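Local coordinates for caprin-1 (Homo sapiens, PDB 4WBE), which binds mRNA, regulates mRNA transport, translation and/or stability, and plays an essential role in forming cytoplasmic stress granules, at residues E32-L37 with L54-Y59; V44-E49 with F110-F115. All blocks are in the same frame, centred on the assembly; numbering follows the deposited sequence.

Contact 1 of 2, residues E32-L37 with L54-Y59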
ATOM      1  N   GLU A  32     -19.772  12.091   0.188  1.00 34.09           N
ATOM      2  CA  GLU A  32     -20.169  12.439   1.548  1.00 36.39           C
ATOM      3  C   GLU A  32     -18.930  12.768   2.399  1.00 30.77           C
ATOM      4  O   GLU A  32     -18.948  13.696   3.212  1.00 32.36           O
ATOM      5  CB  GLU A  32     -20.947  11.282   2.176  1.00 44.69           C
ATOM      6  CG  GLU A  32     -22.148  10.805   1.352  1.00 55.05           C
ATOM      7  CD  GLU A  32     -23.197  11.876   1.098  1.00 63.35           C
ATOM      8  OE1 GLU A  32     -23.472  12.693   2.005  1.00 63.40           O
ATOM      9  OE2 GLU A  32     -23.751  11.894  -0.022  1.00 68.12           O
ATOM     10  N   VAL A  33     -17.856  12.006   2.204  1.00 36.43           N
ATOM     11  CA  VAL A  33     -16.597  12.256   2.909  1.00 29.76           C
ATOM     12  C   VAL A  33     -15.999  13.617   2.549  1.00 29.49           C
ATOM     13  O   VAL A  33     -15.577  14.374   3.427  1.00 32.12           O
ATOM     14  CB  VAL A  33     -15.564  11.138   2.638  1.00 29.68           C
ATOM     15  CG1 VAL A  33     -14.176  11.532   3.142  1.00 28.16           C
ATOM     16  CG2 VAL A  33     -16.021   9.825   3.275  1.00 26.78           C
ATOM     17  N   ARG A  34     -15.970  13.921   1.257  1.00 32.28           N
ATOM     18  CA  ARG A  34     -15.452  15.195   0.770  1.00 32.86           C
ATOM     19  C   ARG A  34     -16.232  16.367   1.354  1.00 37.82           C
ATOM     20  O   ARG A  34     -15.650  17.388   1.733  1.00 36.56           O
ATOM     21  CB  ARG A  34     -15.503  15.223  -0.758  1.00 35.43           C
ATOM     22  CG  ARG A  34     -14.708  14.099  -1.408  1.00 32.90           C
ATOM     23  CD  ARG A  34     -14.955  14.034  -2.907  1.00 30.36           C
ATOM     24  NE  ARG A  34     -14.290  15.100  -3.650  1.00 35.75           N
ATOM     25  CZ  ARG A  34     -13.082  14.994  -4.192  1.00 35.72           C
ATOM     26  NH1 ARG A  34     -12.398  13.864  -4.073  1.00 30.89           N
ATOM     27  NH2 ARG A  34     -12.561  16.013  -4.860  1.00 35.07           N
ATOM     28  N   THR A  35     -17.551  16.210   1.422  1.00 33.38           N
ATOM     29  CA  THR A  35     -18.417  17.226   1.995  1.00 39.43           C
ATOM     30  C   THR A  35     -18.078  17.467   3.458  1.00 37.13           C
ATOM     31  O   THR A  35     -17.882  18.609   3.879  1.00 37.93           O
ATOM     32  CB  THR A  35     -19.901  16.819   1.898  1.00 44.40           C
ATOM     33  OG1 THR A  35     -20.297  16.763   0.521  1.00 47.46           O
ATOM     34  CG2 THR A  35     -20.776  17.823   2.630  1.00 49.13           C
ATOM     35  N   ASP A  36     -18.001  16.385   4.228  1.00 41.12           N
ATOM     36  CA  ASP A  36     -17.685  16.475   5.648  1.00 40.92           C
ATOM     37  C   ASP A  36     -16.339  17.160   5.925  1.00 39.71           C
ATOM     38  O   ASP A  36     -16.214  17.914   6.888  1.00 43.00           O
ATOM     39  CB  ASP A  36     -17.697  15.081   6.281  1.00 37.56           C
ATOM     40  CG  ASP A  36     -19.079  14.447   6.293  1.00 43.29           C
ATOM     41  OD1 ASP A  36     -20.077  15.169   6.079  1.00 50.15           O
ATOM     42  OD2 ASP A  36     -19.162  13.223   6.523  1.00 41.65           O
ATOM     43  N   LEU A  37     -15.337  16.895   5.090  1.00 32.49           N
ATOM     44  CA  LEU A  37     -14.005  17.471   5.287  1.00 32.23           C
ATOM     45  C   LEU A  37     -13.932  18.952   4.933  1.00 35.07           C
ATOM     46  O   LEU A  37     -13.263  19.738   5.607  1.00 34.38           O
ATOM     47  CB  LEU A  37     -12.954  16.703   4.474  1.00 27.93           C
ATOM     48  CG  LEU A  37     -12.654  15.271   4.923  1.00 29.08           C
ATOM     49  CD1 LEU A  37     -11.544  14.665   4.076  1.00 28.55           C
ATOM     50  CD2 LEU A  37     -12.292  15.216   6.401  1.00 27.18           C
ATOM     51  N   LEU A  54      -5.738  18.747  -4.952  1.00 24.02           N
ATOM     52  CA  LEU A  54      -4.337  18.355  -4.871  1.00 25.51           C
ATOM     53  C   LEU A  54      -4.190  16.884  -4.489  1.00 21.61           C
ATOM     54  O   LEU A  54      -3.338  16.179  -5.025  1.00 23.45           O
ATOM     55  CB  LEU A  54      -3.589  19.234  -3.866  1.00 26.58           C
ATOM     56  CG  LEU A  54      -3.319  20.689  -4.258  1.00 31.40           C
ATOM     57  CD1 LEU A  54      -2.659  21.436  -3.109  1.00 30.81           C
ATOM     58  CD2 LEU A  54      -2.458  20.767  -5.499  1.00 32.87           C
ATOM     59  N   LEU A  55      -5.023  16.429  -3.558  1.00 21.68           N
ATOM     60  CA  LEU A  55      -5.032  15.031  -3.141  1.00 22.33           C
ATOM     61  C   LEU A  55      -5.558  14.113  -4.247  1.00 21.92           C
ATOM     62  O   LEU A  55      -5.106  12.975  -4.386  1.00 18.27           O
ATOM     63  CB  LEU A  55      -5.849  14.862  -1.856  1.00 21.80           C
ATOM     64  CG  LEU A  55      -5.283  15.568  -0.618  1.00 21.06           C
ATOM     65  CD1 LEU A  55      -6.129  15.285   0.615  1.00 22.09           C
ATOM     66  CD2 LEU A  55      -3.830  15.164  -0.383  1.00 19.30           C
ATOM     67  N   ASP A  56      -6.530  14.596  -5.016  1.00 26.97           N
ATOM     68  CA  ASP A  56      -7.035  13.831  -6.150  1.00 25.04           C
ATOM     69  C   ASP A  56      -5.941  13.586  -7.186  1.00 24.89           C
ATOM     70  O   ASP A  56      -5.783  12.471  -7.683  1.00 27.59           O
ATOM     71  CB  ASP A  56      -8.222  14.535  -6.811  1.00 27.66           C
ATOM     72  CG  ASP A  56      -9.467  14.546  -5.937  1.00 33.57           C
ATOM     73  OD1 ASP A  56      -9.633  13.624  -5.111  1.00 30.84           O
ATOM     74  OD2 ASP A  56     -10.307  15.457  -6.121  1.00 35.11           O
ATOM     75  N   GLU A  57      -5.189  14.636  -7.504  1.00 21.61           N
ATOM     76  CA  GLU A  57      -4.070  14.516  -8.434  1.00 25.10           C
ATOM     77  C   GLU A  57      -2.997  13.571  -7.909  1.00 23.43           C
ATOM     78  O   GLU A  57      -2.463  12.761  -8.662  1.00 23.90           O
ATOM     79  CB  GLU A  57      -3.480  15.887  -8.773  1.00 27.62           C
ATOM     80  CG  GLU A  57      -4.417  16.745  -9.601  1.00 36.97           C
ATOM     81  CD  GLU A  57      -4.769  16.060 -10.912  1.00 42.70           C
ATOM     82  OE1 GLU A  57      -3.835  15.626 -11.619  1.00 43.39           O
ATOM     83  OE2 GLU A  57      -5.970  15.942 -11.233  1.00 44.55           O
ATOM     84  N   PHE A  58      -2.680  13.683  -6.622  1.00 27.07           N
ATOM     85  CA  PHE A  58      -1.690  12.804  -6.014  1.00 21.69           C
ATOM     86  C   PHE A  58      -2.169  11.358  -6.039  1.00 22.21           C
ATOM     87  O   PHE A  58      -1.372  10.435  -6.260  1.00 20.79           O
ATOM     88  CB  PHE A  58      -1.382  13.224  -4.576  1.00 20.89           C
ATOM     89  CG  PHE A  58      -0.211  12.492  -3.973  1.00 17.27           C
ATOM     90  CD1 PHE A  58       1.089  12.823  -4.329  1.00 19.75           C
ATOM     91  CD2 PHE A  58      -0.413  11.465  -3.060  1.00 17.90           C
ATOM     92  CE1 PHE A  58       2.175  12.150  -3.780  1.00 18.42           C
ATOM     93  CE2 PHE A  58       0.667  10.786  -2.502  1.00 16.14           C
ATOM     94  CZ  PHE A  58       1.960  11.127  -2.863  1.00 17.38           C
ATOM     95  N   TYR A  59      -3.470  11.175  -5.811  1.00 23.40           N
ATOM     96  CA  TYR A  59      -4.084   9.854  -5.835  1.00 20.72           C
ATOM     97  C   TYR A  59      -3.794   9.126  -7.144  1.00 22.53           C
ATOM     98  O   TYR A  59      -3.464   7.943  -7.142  1.00 19.59           O
ATOM     99  CB  TYR A  59      -5.602   9.991  -5.689  1.00 22.73           C
ATOM    100  CG  TYR A  59      -6.346   8.674  -5.773  1.00 26.58           C
ATOM    101  CD1 TYR A  59      -6.069   7.630  -4.902  1.00 21.83           C
ATOM    102  CD2 TYR A  59      -7.281   8.457  -6.785  1.00 30.54           C
ATOM    103  CE1 TYR A  59      -6.748   6.417  -4.996  1.00 23.19           C
ATOM    104  CE2 TYR A  59      -7.955   7.251  -6.898  1.00 29.70           C
ATOM    105  CZ  TYR A  59      -7.683   6.235  -6.001  1.00 29.32           C
ATOM    106  OH  TYR A  59      -8.354   5.038  -6.113  1.00 29.74           O
TER
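Arg34 and Asp56 reach for each other from opposite directions across 11.0 Å between their CA atoms, and their paired charges make up the whole of this contact. The guanidinium presents its end rather than its flank: Arg34 NH1 donates to Asp56 OD1 over 3.0 Å at an almost straight 175°, while Arg34 NH2 donates to Asp56 OD2 over 2.6 Å. Each carboxylate oxygen accepts through its syn lone pair, and the two groups lie nearly coplanar, 16° apart, so that a turn of either group would probably bend both hydrogen bonds of the salt bridge. This is the end-on bidentate arginine-carboxylate pair, used here in the mainly helical dimerization domain of caprin-1 to join helix 31-39 to helix 49-62 at the surface. The arginine chain bends at its third torsion (chi3 74°), which turns the guanidinium end toward the aspartate, and on the way its side chain touches Glu49 and Leu52 of the helix that carries Asp56. NH1 has a second acceptor in the carbonyl oxygen of Leu28, so the same nitrogen also ties the guanidinium to the backbone just ahead of helix 31-39. Within the range 32-37 the backbone follows the usual helical pattern, Asp36 N donating to Glu32 O over 3.0 Å and Leu37 N to Val33 O, while Thr35 OG1 is hydrogen-bonded to Asp31 O.

Contact 2 of 2, residues V44-E49 with F110-F115; sequences VPILSE and FQSNYF
Ile46 lays the end of its side chain against Ser112, where the loop joining helices 31-39 and 49-62 meets the end of helix 99-111 and the chain that follows it. The segment after the helix holds an ST turn: Ser112 OG accepts from Tyr114 N over 3.1 Å at 167°, while also bonding to the carbonyl oxygen of Val109. With chi1 at 78°, OG sits between the backbone N and the carbonyl carbon of its own residue, a position from which it can serve both partners. The serine therefore keeps its polar atom engaged with its own part of the chain and offers its methylene to the isoleucine. Two branches of Ile46 use that methylene. CD1 comes closest, 3.6 Å from Ser112 CB, and CG2 stands 3.8 Å from the same carbon, so the serine CB faces both methyl groups. Ile46 CG1 is anti to the carbonyl carbon (chi1 -57°), and the nearly extended second torsion carries CD1 on toward the turn. With Ile46 cut back to an alanine, the Ser112 methylene would probably lose the two methyl groups that pack on it, and a gap would open between loop and turn. Past the serine, Asn113 leaves the helical conformation with a positive phi. Tyr114 starts toward the loop, but its ring then leads away to Asp36, which its hydroxyl meets in a hydrogen bond, and to packing on Leu37. Phe115, just beyond, packs on Leu72 of the second subunit, placing this turn beside the dimer interface. What the tyrosine gives the isoleucine is its root alone, Tyr114 CB lying 4.4 Å from Ile46 CD1.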
ATOM      1  N   VAL A  44     -15.464  24.715  10.967  1.00 51.36           N
ATOM      2  CA  VAL A  44     -14.032  24.845  10.692  1.00 49.83           C
ATOM      3  C   VAL A  44     -13.534  23.737   9.766  1.00 46.85           C
ATOM      4  O   VAL A  44     -13.324  22.601  10.196  1.00 45.48           O
ATOM      5  CB  VAL A  44     -13.214  24.824  11.998  1.00 47.70           C
ATOM      6  CG1 VAL A  44     -11.726  24.978  11.711  1.00 41.63           C
ATOM      7  CG2 VAL A  44     -13.697  25.911  12.937  1.00 52.24           C
ATOM      8  N   PRO A  45     -13.324  24.082   8.486  1.00 47.45           N
ATOM      9  CA  PRO A  45     -12.938  23.142   7.428  1.00 45.44           C
ATOM     10  C   PRO A  45     -11.650  22.383   7.724  1.00 38.45           C
ATOM     11  O   PRO A  45     -10.705  22.939   8.288  1.00 38.71           O
ATOM     12  CB  PRO A  45     -12.721  24.056   6.216  1.00 46.43           C
ATOM     13  CG  PRO A  45     -13.530  25.277   6.505  1.00 49.27           C
ATOM     14  CD  PRO A  45     -13.424  25.463   7.985  1.00 49.33           C
ATOM     15  N   ILE A  46     -11.637  21.106   7.368  1.00 36.58           N
ATOM     16  CA  ILE A  46     -10.418  20.313   7.407  1.00 32.51           C
ATOM     17  C   ILE A  46      -9.642  20.510   6.103  1.00 32.41           C
ATOM     18  O   ILE A  46      -8.420  20.660   6.117  1.00 32.57           O
ATOM     19  CB  ILE A  46     -10.696  18.831   7.710  1.00 32.12           C
ATOM     20  CG1 ILE A  46     -11.445  18.717   9.040  1.00 30.81           C
ATOM     21  CG2 ILE A  46      -9.390  18.036   7.775  1.00 29.92           C
ATOM     22  CD1 ILE A  46     -12.059  17.359   9.295  1.00 30.46           C
ATOM     23  N   LEU A  47     -10.361  20.506   4.980  1.00 38.59           N
ATOM     24  CA  LEU A  47      -9.759  20.718   3.664  1.00 40.53           C
ATOM     25  C   LEU A  47     -10.484  21.811   2.887  1.00 43.11           C
ATOM     26  O   LEU A  47     -11.693  21.972   3.017  1.00 48.81           O
ATOM     27  CB  LEU A  47      -9.815  19.427   2.839  1.00 38.87           C
ATOM     28  CG  LEU A  47      -8.993  18.231   3.293  1.00 40.25           C
ATOM     29  CD1 LEU A  47      -9.089  17.102   2.278  1.00 40.34           C
ATOM     30  CD2 LEU A  47      -7.546  18.634   3.496  1.00 40.89           C
ATOM     31  N   SER A  48      -9.738  22.572   2.092  1.00 37.22           N
ATOM     32  CA  SER A  48     -10.342  23.438   1.092  1.00 37.56           C
ATOM     33  C   SER A  48     -10.580  22.577  -0.138  1.00 41.19           C
ATOM     34  O   SER A  48     -10.034  21.476  -0.238  1.00 36.95           O
ATOM     35  CB  SER A  48      -9.406  24.595   0.736  1.00 39.12           C
ATOM     36  OG  SER A  48      -8.263  24.128   0.046  1.00 35.24           O
ATOM     37  N   GLU A  49     -11.389  23.069  -1.069  1.00 43.61           N
ATOM     38  CA  GLU A  49     -11.631  22.348  -2.312  1.00 43.71           C
ATOM     39  C   GLU A  49     -10.329  22.233  -3.101  1.00 39.38           C
ATOM     40  O   GLU A  49     -10.089  21.245  -3.793  1.00 38.14           O
ATOM     41  CB  GLU A  49     -12.708  23.058  -3.138  1.00 48.30           C
ATOM     42  CG  GLU A  49     -13.012  22.421  -4.493  1.00 49.87           C
ATOM     43  CD  GLU A  49     -13.571  21.011  -4.395  1.00 52.94           C
ATOM     44  OE1 GLU A  49     -14.558  20.797  -3.662  1.00 53.36           O
ATOM     45  OE2 GLU A  49     -13.035  20.115  -5.080  1.00 53.18           O
ATOM     46  N   PHE A 110      -5.212  13.357   8.787  1.00 15.96           N
ATOM     47  CA  PHE A 110      -4.960  12.354   9.819  1.00 13.48           C
ATOM     48  C   PHE A 110      -5.336  12.869  11.207  1.00 20.09           C
ATOM     49  O   PHE A 110      -6.018  12.190  11.978  1.00 21.21           O
ATOM     50  CB  PHE A 110      -3.469  11.989   9.855  1.00 14.77           C
ATOM     51  CG  PHE A 110      -3.028  11.046   8.765  1.00 15.88           C
ATOM     52  CD1 PHE A 110      -3.955  10.391   7.970  1.00 14.41           C
ATOM     53  CD2 PHE A 110      -1.676  10.806   8.550  1.00 13.93           C
ATOM     54  CE1 PHE A 110      -3.542   9.504   6.968  1.00 16.75           C
ATOM     55  CE2 PHE A 110      -1.254   9.919   7.552  1.00 14.39           C
ATOM     56  CZ  PHE A 110      -2.189   9.270   6.763  1.00 15.70           C
ATOM     57  N   GLN A 111      -4.873  14.075  11.517  1.00 14.75           N
ATOM     58  CA  GLN A 111      -4.971  14.617  12.867  1.00 20.76           C
ATOM     59  C   GLN A 111      -6.350  15.196  13.184  1.00 26.83           C
ATOM     60  O   GLN A 111      -6.646  15.532  14.325  1.00 29.99           O
ATOM     61  CB  GLN A 111      -3.834  15.617  13.120  1.00 22.51           C
ATOM     62  CG  GLN A 111      -2.458  14.923  13.189  1.00 20.94           C
ATOM     63  CD  GLN A 111      -1.283  15.887  13.218  1.00 23.45           C
ATOM     64  OE1 GLN A 111      -1.418  17.042  13.610  1.00 31.97           O
ATOM     65  NE2 GLN A 111      -0.120  15.414  12.784  1.00 22.17           N
ATOM     66  N   SER A 112      -7.196  15.314  12.169  1.00 22.31           N
ATOM     67  CA  SER A 112      -8.551  15.797  12.378  1.00 27.58           C
ATOM     68  C   SER A 112      -9.362  14.753  13.134  1.00 31.13           C
ATOM     69  O   SER A 112     -10.374  15.068  13.760  1.00 31.65           O
ATOM     70  CB  SER A 112      -9.215  16.063  11.031  1.00 23.25           C
ATOM     71  OG  SER A 112      -9.635  14.849  10.447  1.00 23.53           O
ATOM     72  N   ASN A 113      -8.904  13.507  13.043  1.00 25.61           N
ATOM     73  CA  ASN A 113      -9.577  12.342  13.613  1.00 22.44           C
ATOM     74  C   ASN A 113     -10.945  12.021  13.014  1.00 23.94           C
ATOM     75  O   ASN A 113     -11.715  11.256  13.592  1.00 25.40           O
ATOM     76  CB  ASN A 113      -9.609  12.404  15.139  1.00 34.77           C
ATOM     77  CG  ASN A 113      -8.220  12.463  15.729  1.00 33.54           C
ATOM     78  OD1 ASN A 113      -7.270  11.875  15.184  1.00 27.85           O
ATOM     79  ND2 ASN A 113      -8.086  13.165  16.838  1.00 32.76           N
ATOM     80  N   TYR A 114     -11.239  12.613  11.859  1.00 24.98           N
ATOM     81  CA  TYR A 114     -12.469  12.304  11.133  1.00 24.98           C
ATOM     82  C   TYR A 114     -12.561  10.803  10.876  1.00 26.70           C
ATOM     83  O   TYR A 114     -13.616  10.187  11.053  1.00 25.05           O
ATOM     84  CB  TYR A 114     -12.507  13.061   9.798  1.00 25.01           C
ATOM     85  CG  TYR A 114     -13.687  12.699   8.920  1.00 25.18           C
ATOM     86  CD1 TYR A 114     -14.928  13.296   9.118  1.00 31.44           C
ATOM     87  CD2 TYR A 114     -13.558  11.781   7.886  1.00 19.94           C
ATOM     88  CE1 TYR A 114     -16.015  12.974   8.325  1.00 32.13           C
ATOM     89  CE2 TYR A 114     -14.643  11.450   7.081  1.00 25.31           C
ATOM     90  CZ  TYR A 114     -15.868  12.056   7.304  1.00 30.64           C
ATOM     91  OH  TYR A 114     -16.945  11.731   6.511  1.00 31.20           O
ATOM     92  N   PHE A 115     -11.431  10.218  10.485  1.00 24.55           N
ATOM     93  CA  PHE A 115     -11.383   8.818  10.093  1.00 23.68           C
ATOM     94  C   PHE A 115     -11.224   7.843  11.261  1.00 27.29           C
ATOM     95  O   PHE A 115     -11.045   6.642  11.049  1.00 31.91           O
ATOM     96  CB  PHE A 115     -10.309   8.592   9.020  1.00 20.04           C
ATOM     97  CG  PHE A 115     -10.643   9.228   7.702  1.00 17.67           C
ATOM     98  CD1 PHE A 115     -11.611   8.669   6.875  1.00 19.09           C
ATOM     99  CD2 PHE A 115      -9.993  10.380   7.286  1.00 16.65           C
ATOM    100  CE1 PHE A 115     -11.932   9.254   5.659  1.00 15.60           C
ATOM    101  CE2 PHE A 115     -10.302  10.972   6.071  1.00 16.48           C
ATOM    102  CZ  PHE A 115     -11.272  10.409   5.254  1.00 17.59           C
TER

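In the fold
From the N terminus, the chain leaves helix 2-27 and enters helix 31-39, the first partner of contact 1. It then passes through the loop holding 44-49, the first partner of contact 2, before helix 49-62 closes contact 1 over the 16 intervening residues, seven of them helical. Contact 2 closes much later, after helices 72-75 and 77-88 and the small two-stranded sheet, at the end of helix 99-111, so the two contacts cross. Their centres lie about 10 Å apart, and they are directly joined: Leu37 O and Ile46 N probably share a hydrogen bond, while Val33 packs on Phe115. Together they fasten helix 31-39 to helix 49-62 and the intervening loop to the end of helix 99-111.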